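Local coordinates for protein beta-methylmalyl-CoA dehydratase (Chloroflexus aurantiacus, PDB 4E3E) that catalyses the reversible dehydration of (2R,3S)-beta-methylmalyl-CoA to mesaconyl-CoA, a step of the glyoxylate assimilation cycle, at residues P78-N83 with R144-R149; P101-S106 with V132-E137; S255-L260 with I289-E294; S270-N275 with T345-R350. One frame throughout, in Å; residues are numbered along the deposited sequence.

Contact 1 of 4, residues P78-N83 with R144-R149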
loop_
_atom_site.group_PDB
_atom_site.type_symbol
_atom_site.label_atom_id
_atom_site.label_comp_id
_atom_site.label_asym_id
_atom_site.label_seq_id
_atom_site.Cartn_x
_atom_site.Cartn_y
_atom_site.Cartn_z
ATOM N N PRO A 78 3.486 4.836 21.986
ATOM C CA PRO A 78 2.651 4.278 23.070
ATOM C C PRO A 78 3.071 4.744 24.477
ATOM O O PRO A 78 2.206 5.037 25.302
ATOM C CB PRO A 78 2.855 2.758 22.920
ATOM C CG PRO A 78 3.200 2.572 21.476
ATOM C CD PRO A 78 4.085 3.755 21.166
ATOM N N ASP A 79 4.379 4.850 24.719
ATOM C CA ASP A 79 4.914 5.163 26.054
ATOM C C ASP A 79 5.220 6.636 26.309
ATOM O O ASP A 79 5.264 7.067 27.462
ATOM C CB ASP A 79 6.179 4.348 26.305
ATOM C CG ASP A 79 5.950 2.864 26.126
ATOM O OD1 ASP A 79 5.007 2.335 26.739
ATOM O OD2 ASP A 79 6.695 2.225 25.368
ATOM N N ILE A 80 5.450 7.403 25.247
ATOM C CA ILE A 80 5.885 8.791 25.400
ATOM C C ILE A 80 4.790 9.793 25.054
ATOM O O ILE A 80 4.553 10.724 25.818
ATOM C CB ILE A 80 7.160 9.080 24.563
ATOM C CG1 ILE A 80 8.281 8.101 24.926
ATOM C CG2 ILE A 80 7.609 10.542 24.698
ATOM C CD1 ILE A 80 8.660 8.064 26.393
ATOM N N SER A 81 4.123 9.609 23.917
ATOM C CA SER A 81 3.258 10.670 23.392
ATOM C C SER A 81 1.801 10.269 23.209
ATOM O O SER A 81 1.016 11.051 22.670
ATOM C CB SER A 81 3.833 11.283 22.102
ATOM O OG SER A 81 4.144 10.284 21.138
ATOM N N LEU A 82 1.434 9.074 23.665
ATOM C CA LEU A 82 0.031 8.666 23.631
ATOM C C LEU A 82 -0.884 9.748 24.245
ATOM O O LEU A 82 -1.938 10.056 23.696
ATOM C CB LEU A 82 -0.180 7.308 24.312
ATOM C CG LEU A 82 -1.567 6.678 24.103
ATOM C CD1 LEU A 82 -1.859 6.430 22.625
ATOM C CD2 LEU A 82 -1.718 5.387 24.900
ATOM N N ASN A 83 -0.447 10.341 25.358
ATOM C CA ASN A 83 -1.217 11.374 26.048
ATOM C C ASN A 83 -0.671 12.801 25.870
ATOM O O ASN A 83 -0.901 13.673 26.710
ATOM C CB ASN A 83 -1.332 11.015 27.529
ATOM C CG ASN A 83 -1.916 9.639 27.731
ATOM O OD1 ASN A 83 -3.060 9.398 27.353
ATOM N ND2 ASN A 83 -1.118 8.710 28.278
ATOM N N ARG A 144 13.708 14.527 21.671
ATOM C CA ARG A 144 12.498 15.256 21.359
ATOM C C ARG A 144 11.840 15.633 22.667
ATOM O O ARG A 144 12.113 15.018 23.711
ATOM C CB ARG A 144 11.558 14.456 20.426
ATOM C CG ARG A 144 10.676 13.386 21.068
ATOM C CD ARG A 144 9.714 12.836 20.027
ATOM N NE ARG A 144 8.990 11.623 20.420
ATOM C CZ ARG A 144 7.665 11.551 20.570
ATOM N NH1 ARG A 144 6.888 12.629 20.388
ATOM N NH2 ARG A 144 7.108 10.386 20.898
ATOM N N TRP A 145 11.002 16.659 22.621
ATOM C CA TRP A 145 10.233 17.030 23.794
ATOM C C TRP A 145 8.806 17.249 23.427
ATOM O O TRP A 145 8.505 17.713 22.328
ATOM C CB TRP A 145 10.864 18.184 24.589
ATOM C CG TRP A 145 11.135 19.467 23.834
ATOM C CD1 TRP A 145 10.439 20.665 23.936
ATOM C CD2 TRP A 145 12.219 19.737 22.871
ATOM N NE1 TRP A 145 10.985 21.626 23.119
ATOM C CE2 TRP A 145 12.053 21.141 22.453
ATOM C CE3 TRP A 145 13.267 18.987 22.331
ATOM C CZ2 TRP A 145 12.899 21.739 21.527
ATOM C CZ3 TRP A 145 14.117 19.602 21.398
ATOM C CH2 TRP A 145 13.934 20.945 21.006
ATOM N N VAL A 146 7.923 16.850 24.337
ATOM C CA VAL A 146 6.482 16.779 24.095
ATOM C C VAL A 146 5.727 17.398 25.264
ATOM O O VAL A 146 6.156 17.302 26.416
ATOM C CB VAL A 146 5.984 15.319 23.900
ATOM C CG1 VAL A 146 6.436 14.768 22.565
ATOM C CG2 VAL A 146 6.513 14.400 24.984
HETATM N N MSE A 147 4.600 18.023 24.964
HETATM C CA MSE A 147 3.731 18.549 26.001
HETATM C C MSE A 147 2.738 17.463 26.289
HETATM O O MSE A 147 1.980 17.064 25.403
HETATM C CB MSE A 147 3.030 19.781 25.468
HETATM C CG MSE A 147 2.213 20.344 26.623
HETATM SE SE MSE A 147 1.369 21.977 25.965
HETATM C CE MSE A 147 2.861 23.236 26.275
ATOM N N VAL A 148 2.749 16.963 27.523
ATOM C CA VAL A 148 1.905 15.827 27.913
ATOM C C VAL A 148 0.876 16.217 28.971
ATOM O O VAL A 148 1.183 16.969 29.909
ATOM C CB VAL A 148 2.751 14.639 28.432
ATOM C CG1 VAL A 148 1.882 13.411 28.701
ATOM C CG2 VAL A 148 3.845 14.301 27.435
ATOM N N ARG A 149 -0.338 15.695 28.815
ATOM C CA ARG A 149 -1.396 15.881 29.796
ATOM C C ARG A 149 -1.029 15.295 31.151
ATOM O O ARG A 149 -0.404 14.232 31.245
ATOM C CB ARG A 149 -2.679 15.192 29.341
ATOM C CG ARG A 149 -3.378 15.825 28.161
ATOM C CD ARG A 149 -4.677 15.087 27.886
ATOM N NE ARG A 149 -5.242 15.480 26.601
ATOM C CZ ARG A 149 -5.021 14.849 25.451
ATOM N NH1 ARG A 149 -4.253 13.764 25.396
ATOM N NH2 ARG A 149 -5.580 15.301 24.344
#
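R144 NH2 is gripped by two hydroxyls where the end of the hot-dog helix 65-80 meets strand 138-149. It donates to S81 OG at 3.0 Å. The bond is nearly straight, 176° at the hydrogen, and S81 OG lies in the guanidinium plane, at its edge. T76 OG1, on helix 65-80, is a second partner of NH2. NH1 bonds N87 OD1, and N87 is assigned to substrate binding by similarity. R144 therefore links the helix end to a probable substrate-binding residue. The arm is extended from CG to NE, which carries the guanidinium across to S81. I80 CG2 covers one face of that guanidinium, 3.8 Å from R144 NH2. The same methyl packs 4.0 Å from V146 CG2, the two side chains crossing at about a right angle. I80 thus pads both the charged group and the apolar strand residue beside it. At the other end, V148 CG1 lies against the backbone of N83, 3.4 Å from N83 O. N83 ND2 bonds N9 O and P7 O. The chain closes onto the strand with R149 N donating to N83 O at 3.0 Å, the donor tilted 19° from the carbonyl plane.

Contact 2 of 4, residues P101-S106 with V132-E137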
loop_
_atom_site.group_PDB
_atom_site.type_symbol
_atom_site.label_atom_id
_atom_site.label_comp_id
_atom_site.label_asym_id
_atom_site.label_seq_id
_atom_site.Cartn_x
_atom_site.Cartn_y
_atom_site.Cartn_z
ATOM N N PRO A 101 17.008 -3.491 3.956
ATOM C CA PRO A 101 15.916 -4.475 4.067
ATOM C C PRO A 101 16.399 -5.720 4.788
ATOM O O PRO A 101 17.508 -6.206 4.492
ATOM C CB PRO A 101 15.609 -4.829 2.595
ATOM C CG PRO A 101 16.003 -3.590 1.821
ATOM C CD PRO A 101 17.180 -3.002 2.563
ATOM N N GLY A 102 15.589 -6.229 5.719
ATOM C CA GLY A 102 15.966 -7.404 6.500
ATOM C C GLY A 102 16.475 -7.070 7.891
ATOM O O GLY A 102 16.527 -7.941 8.755
ATOM N N ASP A 103 16.866 -5.813 8.109
ATOM C CA ASP A 103 17.322 -5.364 9.432
ATOM C C ASP A 103 16.146 -5.189 10.368
ATOM O O ASP A 103 15.036 -4.885 9.920
ATOM C CB ASP A 103 18.106 -4.043 9.341
ATOM C CG ASP A 103 19.488 -4.216 8.714
ATOM O OD1 ASP A 103 19.936 -5.376 8.550
ATOM O OD2 ASP A 103 20.127 -3.186 8.388
ATOM N N THR A 104 16.401 -5.359 11.664
ATOM C CA THR A 104 15.374 -5.206 12.684
ATOM C C THR A 104 15.729 -4.122 13.701
ATOM O O THR A 104 16.796 -4.156 14.318
ATOM C CB THR A 104 15.123 -6.545 13.395
ATOM O OG1 THR A 104 14.799 -7.527 12.401
ATOM C CG2 THR A 104 13.974 -6.435 14.425
ATOM N N LEU A 105 14.805 -3.183 13.890
ATOM C CA LEU A 105 15.026 -2.050 14.783
ATOM C C LEU A 105 14.241 -2.196 16.082
ATOM O O LEU A 105 13.069 -2.597 16.085
ATOM C CB LEU A 105 14.662 -0.725 14.090
ATOM C CG LEU A 105 15.301 -0.409 12.722
ATOM C CD1 LEU A 105 15.010 1.025 12.313
ATOM C CD2 LEU A 105 16.811 -0.677 12.681
ATOM N N SER A 106 14.909 -1.890 17.187
ATOM C CA SER A 106 14.236 -1.715 18.473
ATOM C C SER A 106 14.637 -0.373 19.077
ATOM O O SER A 106 15.715 0.162 18.787
ATOM C CB SER A 106 14.527 -2.871 19.425
ATOM O OG SER A 106 15.844 -3.329 19.267
ATOM N N VAL A 132 18.351 0.866 17.626
ATOM C CA VAL A 132 19.485 0.007 17.305
ATOM C C VAL A 132 19.044 -1.076 16.330
ATOM O O VAL A 132 17.860 -1.408 16.256
ATOM C CB VAL A 132 20.150 -0.651 18.563
ATOM C CG1 VAL A 132 20.744 0.413 19.485
ATOM C CG2 VAL A 132 19.179 -1.536 19.339
ATOM N N ASN A 133 19.982 -1.647 15.586
ATOM C CA ASN A 133 19.609 -2.754 14.722
ATOM C C ASN A 133 19.832 -4.077 15.470
ATOM O O ASN A 133 20.133 -4.076 16.675
ATOM C CB ASN A 133 20.371 -2.691 13.390
ATOM C CG ASN A 133 21.868 -2.798 13.581
ATOM O OD1 ASN A 133 22.337 -3.216 14.642
ATOM N ND2 ASN A 133 22.628 -2.405 12.566
ATOM N N GLN A 134 19.698 -5.190 14.755
ATOM C CA GLN A 134 19.811 -6.534 15.334
ATOM C C GLN A 134 21.229 -6.847 15.825
ATOM O O GLN A 134 21.437 -7.843 16.512
ATOM C CB GLN A 134 19.320 -7.611 14.334
ATOM C CG GLN A 134 20.224 -7.853 13.114
ATOM C CD GLN A 134 19.920 -6.936 11.922
ATOM O OE1 GLN A 134 19.260 -5.891 12.051
ATOM N NE2 GLN A 134 20.399 -7.335 10.748
ATOM N N TRP A 135 22.191 -5.993 15.467
ATOM C CA TRP A 135 23.596 -6.143 15.893
ATOM C C TRP A 135 23.918 -5.224 17.042
ATOM O O TRP A 135 25.081 -5.084 17.434
ATOM C CB TRP A 135 24.531 -5.843 14.727
ATOM C CG TRP A 135 24.276 -6.715 13.528
ATOM C CD1 TRP A 135 23.629 -6.365 12.342
ATOM C CD2 TRP A 135 24.626 -8.127 13.373
ATOM N NE1 TRP A 135 23.570 -7.431 11.488
ATOM C CE2 TRP A 135 24.150 -8.521 12.041
ATOM C CE3 TRP A 135 25.266 -9.072 14.170
ATOM C CZ2 TRP A 135 24.309 -9.808 11.556
ATOM C CZ3 TRP A 135 25.431 -10.372 13.665
ATOM C CH2 TRP A 135 24.969 -10.728 12.389
ATOM N N ASP A 136 22.884 -4.582 17.580
ATOM C CA ASP A 136 23.009 -3.575 18.632
ATOM C C ASP A 136 23.779 -2.326 18.203
ATOM O O ASP A 136 24.294 -1.616 19.053
ATOM C CB ASP A 136 23.610 -4.175 19.921
ATOM C CG ASP A 136 22.635 -5.079 20.652
ATOM O OD1 ASP A 136 21.436 -4.735 20.723
ATOM O OD2 ASP A 136 23.063 -6.137 21.156
ATOM N N GLU A 137 23.855 -2.058 16.898
ATOM C CA GLU A 137 24.434 -0.798 16.399
ATOM C C GLU A 137 23.348 0.270 16.375
ATOM O O GLU A 137 22.236 0.002 15.946
ATOM C CB GLU A 137 24.982 -0.972 14.987
ATOM C CG GLU A 137 26.053 -2.062 14.860
ATOM C CD GLU A 137 26.439 -2.346 13.407
ATOM O OE1 GLU A 137 25.549 -2.631 12.556
ATOM O OE2 GLU A 137 27.648 -2.287 13.111
HETATM O O HOH W 1 21.128 -1.400 10.262
#
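An Asx turn within a type I beta turn, N133 to D136, shapes the hairpin loop that docks on the start of strand 104-116 in the N-terminal part of the hot-dog sheet. Q134 makes the side-chain link, with both ends of its amide in use. Q134 NE2 donates to D103 OD1 at 3.0 Å. The oxygen lies in the plane of the Q134 amide, but the donor meets it from above the carboxylate plane, and the two planes are 58° apart. Q134 OE1 accepts from T104 N at 2.9 Å, with the donor well above the carbonyl plane. The chain of Q134 is bent at chi2 (-88°), which swings CD back toward strand 104-116. Q134 CG also sits over one face of the W135 ring, near its rim.

The loop is set by N133. Its OD1 accepts from W135 N and E137 N, which arrive from opposite faces of its plane. N133 ND2 donates to E137 OE1 at 2.9 Å, using the anti lone pair of that oxygen. It also gives a hydrogen to a water that donates to D103 OD2, whose other partner is Y100 N. Next to the loop, S106 and V132 form an antiparallel hydrogen-bonded pair, with V132 N to S106 O at 3.0 Å. L105 CD2 packs 4.0 Å from N133 CA.

N133 lies close to A97, a substrate-binding residue by similarity. Q134 ties D103 to the loop, and N133 ND2 holds E137 within it. Its shape thus rests on directional polar bonds, and the donors Q134 NE2, Y100 N and the water would be expected to stabilise negative charge on D103.

Contact 3 of 4, residues S255-L260 with I289-E294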
loop_
_atom_site.group_PDB
_atom_site.type_symbol
_atom_site.label_atom_id
_atom_site.label_comp_id
_atom_site.label_asym_id
_atom_site.label_seq_id
_atom_site.Cartn_x
_atom_site.Cartn_y
_atom_site.Cartn_z
ATOM N N SER A 255 8.088 13.967 5.540
ATOM C CA SER A 255 8.383 13.052 4.447
ATOM C C SER A 255 7.905 13.565 3.079
ATOM O O SER A 255 8.582 13.369 2.058
ATOM C CB SER A 255 7.837 11.665 4.774
ATOM O OG SER A 255 8.800 10.942 5.538
ATOM N N LEU A 256 6.761 14.239 3.057
ATOM C CA LEU A 256 6.319 14.892 1.851
ATOM C C LEU A 256 7.280 16.020 1.419
ATOM O O LEU A 256 7.649 16.110 0.240
ATOM C CB LEU A 256 4.888 15.465 2.041
ATOM C CG LEU A 256 3.725 14.438 2.074
ATOM C CD1 LEU A 256 2.434 15.088 2.552
ATOM C CD2 LEU A 256 3.493 13.787 0.709
ATOM N N ALA A 257 7.666 16.879 2.371
ATOM C CA ALA A 257 8.579 17.989 2.092
ATOM C C ALA A 257 9.883 17.475 1.509
ATOM O O ALA A 257 10.400 18.032 0.524
ATOM C CB ALA A 257 8.834 18.819 3.349
ATOM N N ARG A 258 10.418 16.409 2.100
ATOM C CA ARG A 258 11.648 15.827 1.598
ATOM C C ARG A 258 11.451 15.338 0.157
ATOM O O ARG A 258 12.295 15.603 -0.721
ATOM C CB ARG A 258 12.122 14.705 2.530
ATOM C CG ARG A 258 13.234 13.796 1.987
ATOM C CD ARG A 258 14.598 14.451 1.746
ATOM N NE ARG A 258 15.578 13.386 1.455
ATOM C CZ ARG A 258 16.762 13.554 0.877
ATOM N NH1 ARG A 258 17.190 14.774 0.511
ATOM N NH2 ARG A 258 17.535 12.491 0.673
ATOM N N SER A 259 10.336 14.640 -0.092
ATOM C CA SER A 259 10.040 14.165 -1.433
ATOM C C SER A 259 9.964 15.333 -2.427
ATOM O O SER A 259 10.626 15.307 -3.457
ATOM C CB SER A 259 8.747 13.361 -1.447
ATOM O OG SER A 259 8.539 12.874 -2.753
ATOM N N LEU A 260 9.182 16.362 -2.101
ATOM C CA LEU A 260 9.076 17.552 -2.941
ATOM C C LEU A 260 10.417 18.249 -3.178
ATOM O O LEU A 260 10.664 18.797 -4.264
ATOM C CB LEU A 260 8.134 18.559 -2.279
ATOM C CG LEU A 260 6.663 18.188 -2.133
ATOM C CD1 LEU A 260 5.959 19.216 -1.263
ATOM C CD2 LEU A 260 5.986 18.050 -3.493
ATOM N N ILE A 289 0.134 20.361 0.224
ATOM C CA ILE A 289 1.416 20.702 0.807
ATOM C C ILE A 289 2.395 21.142 -0.287
ATOM O O ILE A 289 2.562 20.444 -1.307
ATOM C CB ILE A 289 2.039 19.499 1.573
ATOM C CG1 ILE A 289 1.114 19.013 2.715
ATOM C CG2 ILE A 289 3.417 19.867 2.113
ATOM C CD1 ILE A 289 0.569 20.127 3.630
ATOM N N TYR A 290 3.032 22.294 -0.058
ATOM C CA TYR A 290 4.124 22.798 -0.890
ATOM C C TYR A 290 5.354 22.949 -0.017
ATOM O O TYR A 290 5.249 22.961 1.209
ATOM C CB TYR A 290 3.784 24.179 -1.408
ATOM C CG TYR A 290 2.632 24.245 -2.361
ATOM C CD1 TYR A 290 1.315 24.374 -1.896
ATOM C CD2 TYR A 290 2.856 24.235 -3.738
ATOM C CE1 TYR A 290 0.250 24.471 -2.783
ATOM C CE2 TYR A 290 1.803 24.332 -4.635
ATOM C CZ TYR A 290 0.508 24.444 -4.155
ATOM O OH TYR A 290 -0.516 24.541 -5.053
ATOM N N ALA A 291 6.519 23.089 -0.635
ATOM C CA ALA A 291 7.750 23.221 0.129
ATOM C C ALA A 291 8.722 24.191 -0.538
ATOM O O ALA A 291 8.724 24.352 -1.768
ATOM C CB ALA A 291 8.407 21.854 0.333
ATOM N N TRP A 292 9.517 24.856 0.293
ATOM C CA TRP A 292 10.694 25.575 -0.176
ATOM C C TRP A 292 11.842 25.384 0.784
ATOM O O TRP A 292 11.638 25.101 1.969
ATOM C CB TRP A 292 10.383 27.056 -0.425
ATOM C CG TRP A 292 10.058 27.847 0.819
ATOM C CD1 TRP A 292 8.804 28.061 1.400
ATOM C CD2 TRP A 292 11.002 28.565 1.677
ATOM N NE1 TRP A 292 8.912 28.847 2.525
ATOM C CE2 TRP A 292 10.205 29.177 2.749
ATOM C CE3 TRP A 292 12.381 28.750 1.669
ATOM C CZ2 TRP A 292 10.784 29.938 3.749
ATOM C CZ3 TRP A 292 12.956 29.526 2.684
ATOM C CH2 TRP A 292 12.175 30.103 3.698
ATOM N N SER A 293 13.060 25.524 0.285
ATOM C CA SER A 293 14.244 25.314 1.118
ATOM C C SER A 293 15.222 26.471 1.065
ATOM O O SER A 293 15.296 27.193 0.068
ATOM C CB SER A 293 14.961 24.010 0.753
ATOM O OG SER A 293 14.085 22.908 0.954
ATOM N N GLU A 294 15.973 26.636 2.150
ATOM C CA GLU A 294 17.083 27.585 2.181
ATOM C C GLU A 294 18.356 26.815 2.493
ATOM O O GLU A 294 18.327 25.903 3.333
ATOM C CB GLU A 294 16.840 28.640 3.252
ATOM C CG GLU A 294 17.996 29.614 3.425
ATOM C CD GLU A 294 17.690 30.696 4.434
ATOM O OE1 GLU A 294 16.567 30.718 4.964
ATOM O OE2 GLU A 294 18.582 31.524 4.692
#
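The central helix of a hot-dog fold, 250-265, lies against its sheet here, crossing strand 288-300. The short segments 255-260 and 289-294 come within 7.9 Å of each other, axis to axis, at an angle of 63°. No hydrogen bond links them, and the touching side chains are aliphatic. L260 makes the closest approach to the strand. Its CD1 does the touching. That methyl rests 3.9 Å from A291 CB and 3.6 Å from the backbone oxygen I289 O. It also lies 4.3 Å from I289 CG2, so a single methyl spans two strand residues that point toward the helix. One turn back, L256 CD1 meets I289 CG1 at 4.1 Å, the side chains crossing at about a right angle. Between the leucines the helix comes close through A257. A257 CA lies 4.2 Å from A291 CB, with the two CB atoms 4.3 Å apart, and small side chains on both elements allow a CA separation of 5.6 Å.

Y290 points to the other face of the sheet, where its OH bonds N234 ND2 of the third subunit. On the helix, R258 points away from the strand, makes a cation-pi contact with F44 and bonds A268 O. The interface itself is therefore held by dispersion and the burial of methyl groups, while the polar ends of Y290 and R258 find their partners outside it.

Contact 4 of 4, residues S270-N275 with T345-R350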
loop_
_atom_site.group_PDB
_atom_site.type_symbol
_atom_site.label_atom_id
_atom_site.label_comp_id
_atom_site.label_asym_id
_atom_site.label_seq_id
_atom_site.Cartn_x
_atom_site.Cartn_y
_atom_site.Cartn_z
ATOM N N SER A 270 21.034 11.734 0.835
ATOM C CA SER A 270 20.492 11.202 2.083
ATOM C C SER A 270 20.576 12.246 3.168
ATOM O O SER A 270 21.396 13.174 3.093
ATOM C CB SER A 270 21.247 9.947 2.520
ATOM O OG SER A 270 22.578 10.270 2.901
ATOM N N ILE A 271 19.721 12.084 4.171
ATOM C CA ILE A 271 19.714 12.932 5.344
ATOM C C ILE A 271 20.602 12.299 6.395
ATOM O O ILE A 271 20.416 11.123 6.752
ATOM C CB ILE A 271 18.290 13.119 5.909
ATOM C CG1 ILE A 271 17.425 13.885 4.896
ATOM C CG2 ILE A 271 18.373 13.801 7.274
ATOM C CD1 ILE A 271 15.936 13.931 5.240
ATOM N N ALA A 272 21.582 13.067 6.870
ATOM C CA ALA A 272 22.542 12.549 7.834
ATOM C C ALA A 272 22.256 13.012 9.262
ATOM O O ALA A 272 22.737 12.401 10.226
ATOM C CB ALA A 272 23.954 12.915 7.418
ATOM N N ALA A 273 21.478 14.085 9.404
ATOM C CA ALA A 273 21.110 14.584 10.717
ATOM C C ALA A 273 19.840 15.401 10.662
ATOM O O ALA A 273 19.548 16.042 9.646
ATOM C CB ALA A 273 22.229 15.446 11.301
ATOM N N ILE A 274 19.104 15.389 11.768
ATOM C CA ILE A 274 18.007 16.329 12.000
ATOM C C ILE A 274 18.419 17.272 13.138
ATOM O O ILE A 274 18.714 16.822 14.243
ATOM C CB ILE A 274 16.701 15.601 12.357
ATOM C CG1 ILE A 274 16.242 14.757 11.162
ATOM C CG2 ILE A 274 15.617 16.604 12.749
ATOM C CD1 ILE A 274 15.279 13.640 11.518
ATOM N N ASN A 275 18.434 18.571 12.853
ATOM C CA ASN A 275 18.894 19.585 13.818
ATOM C C ASN A 275 17.749 20.175 14.625
ATOM O O ASN A 275 17.870 20.403 15.836
ATOM C CB ASN A 275 19.640 20.697 13.077
ATOM C CG ASN A 275 20.724 20.149 12.168
ATOM O OD1 ASN A 275 20.769 20.453 10.962
ATOM N ND2 ASN A 275 21.575 19.310 12.725
ATOM N N THR A 345 20.510 18.187 7.921
ATOM C CA THR A 345 21.768 18.171 7.208
ATOM C C THR A 345 21.786 17.016 6.210
ATOM O O THR A 345 21.545 15.840 6.571
ATOM C CB THR A 345 22.941 18.043 8.185
ATOM O OG1 THR A 345 22.936 19.167 9.073
ATOM C CG2 THR A 345 24.274 18.005 7.442
ATOM N N VAL A 346 22.077 17.359 4.956
ATOM C CA VAL A 346 22.130 16.375 3.881
ATOM C C VAL A 346 23.577 16.162 3.466
ATOM O O VAL A 346 24.444 17.017 3.701
ATOM C CB VAL A 346 21.300 16.816 2.660
ATOM C CG1 VAL A 346 19.821 16.934 3.033
ATOM C CG2 VAL A 346 21.823 18.150 2.104
ATOM N N LEU A 347 23.845 15.010 2.871
ATOM C CA LEU A 347 25.125 14.760 2.237
ATOM C C LEU A 347 24.923 14.926 0.732
ATOM O O LEU A 347 23.891 14.504 0.203
ATOM C CB LEU A 347 25.628 13.345 2.553
ATOM C CG LEU A 347 25.745 12.927 4.027
ATOM C CD1 LEU A 347 26.153 11.463 4.140
ATOM C CD2 LEU A 347 26.730 13.813 4.782
HETATM N N MSE A 348 25.900 15.529 0.051
HETATM C CA MSE A 348 25.838 15.713 -1.410
HETATM C C MSE A 348 27.201 15.481 -2.029
HETATM O O MSE A 348 28.203 15.959 -1.501
HETATM C CB MSE A 348 25.350 17.133 -1.703
HETATM C CG MSE A 348 25.297 17.409 -3.204
HETATM SE SE MSE A 348 24.408 19.133 -3.603
HETATM C CE MSE A 348 22.540 18.929 -2.954
ATOM N N PRO A 349 27.262 14.764 -3.172
ATOM C CA PRO A 349 28.541 14.584 -3.849
ATOM C C PRO A 349 29.175 15.923 -4.214
ATOM O O PRO A 349 28.465 16.900 -4.518
ATOM C CB PRO A 349 28.168 13.839 -5.126
ATOM C CG PRO A 349 26.880 13.169 -4.808
ATOM C CD PRO A 349 26.160 14.107 -3.901
ATOM N N ARG A 350 30.497 15.956 -4.171
ATOM C CA ARG A 350 31.280 17.135 -4.583
ATOM C C ARG A 350 31.891 16.960 -5.976
ATOM O O ARG A 350 32.086 15.833 -6.438
ATOM C CB ARG A 350 32.400 17.390 -3.584
ATOM C CG ARG A 350 31.912 17.824 -2.218
ATOM C CD ARG A 350 33.072 18.061 -1.257
ATOM N NE ARG A 350 34.106 18.944 -1.804
ATOM C CZ ARG A 350 35.088 19.485 -1.089
ATOM N NH1 ARG A 350 35.187 19.254 0.212
ATOM N NH2 ARG A 350 35.981 20.271 -1.680
#
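A272 CB points at the side chain of L347, and this packing sits at a classic beta bulge between strands 270-278 and 338-349 of the hot-dog sheet. The methyl is 3.8 Å from L347 CG and 3.9 Å from L347 CD2. It turns toward the partner strand because A272 has helix-like backbone angles, with psi at -19°. A272 and A273 together face T345, and the register shifts by one residue. A273 CB and T345 CB share one face of the sheet, 4.1 Å apart. L347 lies on that face too, where its CD1 comes 4.0 Å from S270 OG. The S270 hydroxyl bonds Y178 OH.

I271 and V346 occupy the other face as an antiparallel non-hydrogen-bonded pair. I271 CG1 and V346 CG1 touch at 4.3 Å. Here the sheet faces helix 65-80, and I271 also packs on L66 of that helix. I271 O accepts a hydrogen bond from S65 OG; S65 is a substrate-binding residue by similarity.

T345 is the residue the bulge closes around. Its O takes a strong bond from A272 N and a weak, longer one from A273 N, so two successive amides share one carbonyl. The strands are joined again where T345 N donates to A273 O at 2.9 Å, tilted 32° from the carbonyl plane.

How the contacts relate
All four contacts reach one antiparallel sheet, which runs through both halves of the chain. Contact 3 is buried throughout and contact 4 nearly so; they touch each other: R258 of the helix in contact 3 packs on S270, I271 and V346 of contact 4. Contact 2 is the least buried of the four, at a hairpin loop, and depends on side-chain amides and a water. Contact 1 is largely buried yet mixes an arginine bond with aliphatic packing. Contact 4 joins strands by backbone bonds, whereas contact 3 lays a helix on the sheet by methyl packing alone. Contact 2 is nested in the loop closed by contact 1, and contacts 3 and 4 interlock along the chain.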